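Local coordinates for VP4 CORE protein (Bluetongue virus, PDB 2JHP), which caps viral RNA as a multifunctional core enzyme, with bound S-adenosyl-L-homocysteine and guanine consistent with methyltransferase activity, at residues Arg466-Arg480 and Ala496-Pro508. Numbering follows the deposited sequence.
Sequences RILDGNGAILFLMWR and AMNFAVSLKEPIP
Arg466 joins the loop after strand 499-503 through its guanidinium, whose NH2 donates to Glu505 O at 2.8 Å, close to the guanidinium plane, while CG1 of Ile507 lies over the centre of one face. Bends at chi2 and chi3 (77° and -75°) fold the chain back to this place; the Asp567 carboxylate, paired with NE, probably offsets the buried positive charge, and the carbonyls of Tyr462 and Arg463 accept further N-H groups. The Arg466 backbone forms a hydrogen-bonded antiparallel pair with Leu503, and Leu468 repeats the pattern with Val501, where Val501 N reaches Leu468 O at 2.6 Å. Helix 470-480 lies over the face that carries Val501 and Leu503. Small Ala473 lets the helix come close, CB to CB of Val501 at 3.7 Å. One turn on, Phe476 has CG anti to its backbone N (chi1 -172°), which brings CD2 to Leu503 CD1 at 3.8 Å and CE2 to Glu505 CB, with CG of Pro508 at the ring edge. Glu505 turns its carboxylate to Tyr124 and Tyr481, and its link to Arg480 is a long salt bridge. Where strand becomes helix, Gly470, with no side chain, lets its CA come within 3.0 Å of Ala496 O, a CA-H...O contact. Asp469 is the N-cap, OD1 accepting from Gly472 N at 2.7 Å, while OD2 pairs with Arg519. The Phe499 side chain lies about 4 Å from bound guanine. Strand 499-503, alone antiparallel, sits between 433-437 and edge strand 466-469, giving the 3-2-1-4-5-7-6 order of the Rossmann-like methyltransferase fold.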
loop_
_atom_site.group_PDB
_atom_site.type_symbol
_atom_site.label_atom_id
_atom_site.label_comp_id
_atom_site.label_asym_id
_atom_site.label_seq_id
_atom_site.Cartn_x
_atom_site.Cartn_y
_atom_site.Cartn_z
ATOM N N ARG A 466 -15.718 3.728 12.053
ATOM C CA ARG A 466 -16.137 2.380 11.749
ATOM C C ARG A 466 -14.919 1.439 11.880
ATOM O O ARG A 466 -13.861 1.695 11.311
ATOM C CB ARG A 466 -16.674 2.383 10.318
ATOM C CG ARG A 466 -18.007 1.683 10.076
ATOM C CD ARG A 466 -19.205 2.511 10.538
ATOM N NE ARG A 466 -19.290 2.474 11.998
ATOM C CZ ARG A 466 -19.154 3.540 12.779
ATOM N NH1 ARG A 466 -19.227 3.405 14.091
ATOM N NH2 ARG A 466 -18.953 4.738 12.254
ATOM N N ILE A 467 -15.061 0.370 12.655
ATOM C CA ILE A 467 -13.944 -0.541 12.903
ATOM C C ILE A 467 -14.288 -1.971 12.497
ATOM O O ILE A 467 -15.195 -2.588 13.050
ATOM C CB ILE A 467 -13.420 -0.451 14.382
ATOM C CG1 ILE A 467 -12.110 -1.235 14.559
ATOM C CG2 ILE A 467 -14.447 -0.932 15.378
ATOM C CD1 ILE A 467 -10.901 -0.524 13.976
ATOM N N LEU A 468 -13.562 -2.480 11.507
ATOM C CA LEU A 468 -13.868 -3.782 10.916
ATOM C C LEU A 468 -12.609 -4.539 10.570
ATOM O O LEU A 468 -11.531 -3.956 10.480
ATOM C CB LEU A 468 -14.682 -3.604 9.636
ATOM C CG LEU A 468 -15.965 -2.787 9.611
ATOM C CD1 LEU A 468 -16.278 -2.524 8.171
ATOM C CD2 LEU A 468 -17.136 -3.519 10.282
ATOM N N ASP A 469 -12.748 -5.842 10.366
ATOM C CA ASP A 469 -11.654 -6.644 9.860
ATOM C C ASP A 469 -11.539 -6.354 8.376
ATOM O O ASP A 469 -12.488 -5.855 7.775
ATOM C CB ASP A 469 -11.854 -8.139 10.140
ATOM C CG ASP A 469 -13.028 -8.735 9.389
ATOM O OD1 ASP A 469 -13.082 -8.598 8.148
ATOM O OD2 ASP A 469 -13.896 -9.374 10.036
ATOM N N GLY A 470 -10.379 -6.662 7.796
ATOM C CA GLY A 470 -10.085 -6.347 6.403
ATOM C C GLY A 470 -11.141 -6.770 5.400
ATOM O O GLY A 470 -11.478 -6.010 4.486
ATOM N N ASN A 471 -11.655 -7.986 5.556
ATOM C CA ASN A 471 -12.658 -8.480 4.629
ATOM C C ASN A 471 -13.968 -7.723 4.778
ATOM O O ASN A 471 -14.592 -7.370 3.780
ATOM C CB ASN A 471 -12.891 -9.978 4.799
ATOM C CG ASN A 471 -13.732 -10.579 3.658
ATOM O OD1 ASN A 471 -14.516 -11.481 3.880
ATOM N ND2 ASN A 471 -13.523 -10.109 2.451
ATOM N N GLY A 472 -14.360 -7.469 6.028
ATOM C CA GLY A 472 -15.516 -6.638 6.344
ATOM C C GLY A 472 -15.376 -5.263 5.723
ATOM O O GLY A 472 -16.312 -4.744 5.110
ATOM N N ALA A 473 -14.183 -4.696 5.862
ATOM C CA ALA A 473 -13.864 -3.372 5.361
ATOM C C ALA A 473 -14.048 -3.285 3.860
ATOM O O ALA A 473 -14.585 -2.293 3.361
ATOM C CB ALA A 473 -12.457 -2.999 5.741
ATOM N N ILE A 474 -13.620 -4.320 3.144
ATOM C CA ILE A 474 -13.746 -4.349 1.692
ATOM C C ILE A 474 -15.218 -4.479 1.275
ATOM O O ILE A 474 -15.687 -3.768 0.396
ATOM C CB ILE A 474 -12.880 -5.466 1.073
ATOM C CG1 ILE A 474 -11.377 -5.143 1.222
ATOM C CG2 ILE A 474 -13.280 -5.739 -0.376
ATOM C CD1 ILE A 474 -10.760 -4.166 0.184
ATOM N N LEU A 475 -15.933 -5.383 1.931
ATOM C CA LEU A 475 -17.342 -5.618 1.675
ATOM C C LEU A 475 -18.188 -4.378 1.975
ATOM O O LEU A 475 -19.178 -4.107 1.290
ATOM C CB LEU A 475 -17.810 -6.799 2.526
ATOM C CG LEU A 475 -17.893 -8.194 1.894
ATOM C CD1 LEU A 475 -17.519 -8.232 0.411
ATOM C CD2 LEU A 475 -17.105 -9.199 2.692
ATOM N N PHE A 476 -17.795 -3.639 3.007
ATOM C CA PHE A 476 -18.405 -2.363 3.308
ATOM C C PHE A 476 -18.231 -1.388 2.141
ATOM O O PHE A 476 -19.191 -0.732 1.734
ATOM C CB PHE A 476 -17.817 -1.772 4.584
ATOM C CG PHE A 476 -18.532 -0.542 5.059
ATOM C CD1 PHE A 476 -19.745 -0.649 5.742
ATOM C CD2 PHE A 476 -18.011 0.723 4.816
ATOM C CE1 PHE A 476 -20.408 0.475 6.188
ATOM C CE2 PHE A 476 -18.671 1.848 5.258
ATOM C CZ PHE A 476 -19.873 1.722 5.948
ATOM N N LEU A 477 -17.016 -1.313 1.606
ATOM C CA LEU A 477 -16.710 -0.402 0.504
ATOM C C LEU A 477 -17.303 -0.875 -0.801
ATOM O O LEU A 477 -17.681 -0.058 -1.618
ATOM C CB LEU A 477 -15.189 -0.176 0.357
ATOM C CG LEU A 477 -14.502 0.532 1.528
ATOM C CD1 LEU A 477 -12.995 0.298 1.553
ATOM C CD2 LEU A 477 -14.844 2.011 1.499
ATOM N N MET A 478 -17.382 -2.183 -1.008
ATOM C CA MET A 478 -18.131 -2.695 -2.146
ATOM C C MET A 478 -19.562 -2.101 -2.126
ATOM O O MET A 478 -20.097 -1.660 -3.150
ATOM C CB MET A 478 -18.190 -4.218 -2.156
ATOM C CG MET A 478 -16.956 -4.850 -2.744
ATOM S SD MET A 478 -17.093 -6.641 -2.869
ATOM C CE MET A 478 -15.420 -7.074 -3.322
ATOM N N TRP A 479 -20.134 -2.061 -0.925
ATOM C CA TRP A 479 -21.533 -1.734 -0.697
ATOM C C TRP A 479 -21.825 -0.235 -0.751
ATOM O O TRP A 479 -22.829 0.173 -1.318
ATOM C CB TRP A 479 -21.927 -2.328 0.655
ATOM C CG TRP A 479 -23.301 -2.064 1.137
ATOM C CD1 TRP A 479 -24.448 -2.128 0.424
ATOM C CD2 TRP A 479 -23.675 -1.751 2.480
ATOM N NE1 TRP A 479 -25.526 -1.843 1.230
ATOM C CE2 TRP A 479 -25.075 -1.610 2.501
ATOM C CE3 TRP A 479 -22.955 -1.559 3.670
ATOM C CZ2 TRP A 479 -25.778 -1.284 3.665
ATOM C CZ3 TRP A 479 -23.650 -1.235 4.827
ATOM C CH2 TRP A 479 -25.044 -1.093 4.814
ATOM N N ARG A 480 -20.932 0.563 -0.162
ATOM C CA ARG A 480 -21.081 2.013 -0.056
ATOM C C ARG A 480 -20.466 2.770 -1.248
ATOM O O ARG A 480 -21.006 3.792 -1.684
ATOM C CB ARG A 480 -20.483 2.506 1.274
ATOM C CG ARG A 480 -20.539 4.023 1.510
ATOM C CD ARG A 480 -21.663 4.435 2.434
ATOM N NE ARG A 480 -21.249 4.490 3.838
ATOM C CZ ARG A 480 -22.092 4.474 4.873
ATOM N NH1 ARG A 480 -23.410 4.393 4.677
ATOM N NH2 ARG A 480 -21.619 4.535 6.109
ATOM N N ALA A 496 -7.045 -10.474 4.037
ATOM C CA ALA A 496 -7.757 -9.274 4.487
ATOM C C ALA A 496 -8.092 -9.366 5.976
ATOM O O ALA A 496 -7.928 -8.403 6.707
ATOM C CB ALA A 496 -9.019 -9.067 3.653
ATOM N N MET A 497 -8.491 -10.557 6.411
ATOM C CA MET A 497 -8.857 -10.826 7.799
ATOM C C MET A 497 -7.716 -10.878 8.814
ATOM O O MET A 497 -7.974 -11.012 10.007
ATOM C CB MET A 497 -9.718 -12.082 7.882
ATOM C CG MET A 497 -11.168 -11.814 7.544
ATOM S SD MET A 497 -12.191 -13.269 7.415
ATOM C CE MET A 497 -12.742 -13.402 9.097
ATOM N N ASN A 498 -6.467 -10.770 8.357
ATOM C CA ASN A 498 -5.345 -10.525 9.258
ATOM C C ASN A 498 -5.249 -9.078 9.720
ATOM O O ASN A 498 -4.436 -8.768 10.590
ATOM C CB ASN A 498 -4.028 -10.871 8.576
ATOM C CG ASN A 498 -3.845 -12.363 8.373
ATOM O OD1 ASN A 498 -4.132 -13.169 9.257
ATOM N ND2 ASN A 498 -3.355 -12.734 7.202
ATOM N N PHE A 499 -6.043 -8.188 9.115
ATOM C CA PHE A 499 -5.969 -6.761 9.417
ATOM C C PHE A 499 -7.248 -6.245 10.091
ATOM O O PHE A 499 -8.366 -6.705 9.802
ATOM C CB PHE A 499 -5.669 -5.931 8.156
ATOM C CG PHE A 499 -4.302 -6.195 7.514
ATOM C CD1 PHE A 499 -4.157 -7.103 6.466
ATOM C CD2 PHE A 499 -3.168 -5.483 7.918
ATOM C CE1 PHE A 499 -2.897 -7.308 5.873
ATOM C CE2 PHE A 499 -1.942 -5.694 7.327
ATOM C CZ PHE A 499 -1.809 -6.611 6.303
ATOM N N ALA A 500 -7.090 -5.306 11.012
ATOM C CA ALA A 500 -8.230 -4.492 11.388
ATOM C C ALA A 500 -8.129 -3.224 10.580
ATOM O O ALA A 500 -7.025 -2.732 10.332
ATOM C CB ALA A 500 -8.280 -4.180 12.916
ATOM N N VAL A 501 -9.290 -2.725 10.157
ATOM C CA VAL A 501 -9.376 -1.488 9.398
ATOM C C VAL A 501 -10.355 -0.545 10.046
ATOM O O VAL A 501 -11.476 -0.924 10.408
ATOM C CB VAL A 501 -9.818 -1.716 7.945
ATOM C CG1 VAL A 501 -9.786 -0.411 7.194
ATOM C CG2 VAL A 501 -8.929 -2.738 7.257
ATOM N N SER A 502 -9.921 0.699 10.173
ATOM C CA SER A 502 -10.765 1.772 10.676
ATOM C C SER A 502 -11.119 2.712 9.534
ATOM O O SER A 502 -10.274 3.015 8.709
ATOM C CB SER A 502 -10.020 2.517 11.789
ATOM O OG SER A 502 -8.796 3.061 11.313
ATOM N N LEU A 503 -12.367 3.178 9.492
ATOM C CA LEU A 503 -12.842 4.059 8.415
ATOM C C LEU A 503 -13.583 5.271 8.961
ATOM O O LEU A 503 -14.406 5.125 9.862
ATOM C CB LEU A 503 -13.777 3.299 7.473
ATOM C CG LEU A 503 -13.294 2.092 6.681
ATOM C CD1 LEU A 503 -14.446 1.458 5.942
ATOM C CD2 LEU A 503 -12.243 2.517 5.698
ATOM N N LYS A 504 -13.293 6.458 8.416
ATOM C CA LYS A 504 -14.077 7.666 8.729
ATOM C C LYS A 504 -15.358 7.651 7.893
ATOM O O LYS A 504 -15.517 8.404 6.936
ATOM C CB LYS A 504 -13.276 8.954 8.510
ATOM C CG LYS A 504 -13.841 10.163 9.243
ATOM C CD LYS A 504 -12.751 11.164 9.574
ATOM C CE LYS A 504 -13.269 12.290 10.448
ATOM N NZ LYS A 504 -12.153 13.027 11.099
ATOM N N GLU A 505 -16.232 6.718 8.269
ATOM C CA GLU A 505 -17.515 6.488 7.627
ATOM C C GLU A 505 -18.627 6.418 8.688
ATOM O O GLU A 505 -18.484 5.671 9.671
ATOM C CB GLU A 505 -17.466 5.175 6.830
ATOM C CG GLU A 505 -16.675 5.250 5.537
ATOM C CD GLU A 505 -17.216 6.305 4.599
ATOM O OE1 GLU A 505 -18.387 6.724 4.755
ATOM O OE2 GLU A 505 -16.462 6.720 3.700
ATOM N N PRO A 506 -19.728 7.180 8.495
ATOM C CA PRO A 506 -20.804 7.188 9.493
ATOM C C PRO A 506 -21.525 5.850 9.529
ATOM O O PRO A 506 -21.605 5.166 8.510
ATOM C CB PRO A 506 -21.760 8.316 9.009
ATOM C CG PRO A 506 -21.525 8.427 7.550
ATOM C CD PRO A 506 -20.035 8.046 7.341
ATOM N N ILE A 507 -22.028 5.488 10.706
ATOM C CA ILE A 507 -22.891 4.324 10.867
ATOM C C ILE A 507 -23.994 4.378 9.815
ATOM O O ILE A 507 -24.601 5.428 9.624
ATOM C CB ILE A 507 -23.523 4.292 12.275
ATOM C CG1 ILE A 507 -22.440 4.235 13.360
ATOM C CG2 ILE A 507 -24.473 3.119 12.405
ATOM C CD1 ILE A 507 -22.930 4.557 14.769
ATOM N N PRO A 508 -24.243 3.261 9.106
ATOM C CA PRO A 508 -25.318 3.257 8.109
ATOM C C PRO A 508 -26.691 3.531 8.716
ATOM O O PRO A 508 -26.899 3.346 9.916
ATOM C CB PRO A 508 -25.282 1.834 7.557
ATOM C CG PRO A 508 -23.907 1.347 7.848
ATOM C CD PRO A 508 -23.555 1.960 9.162
#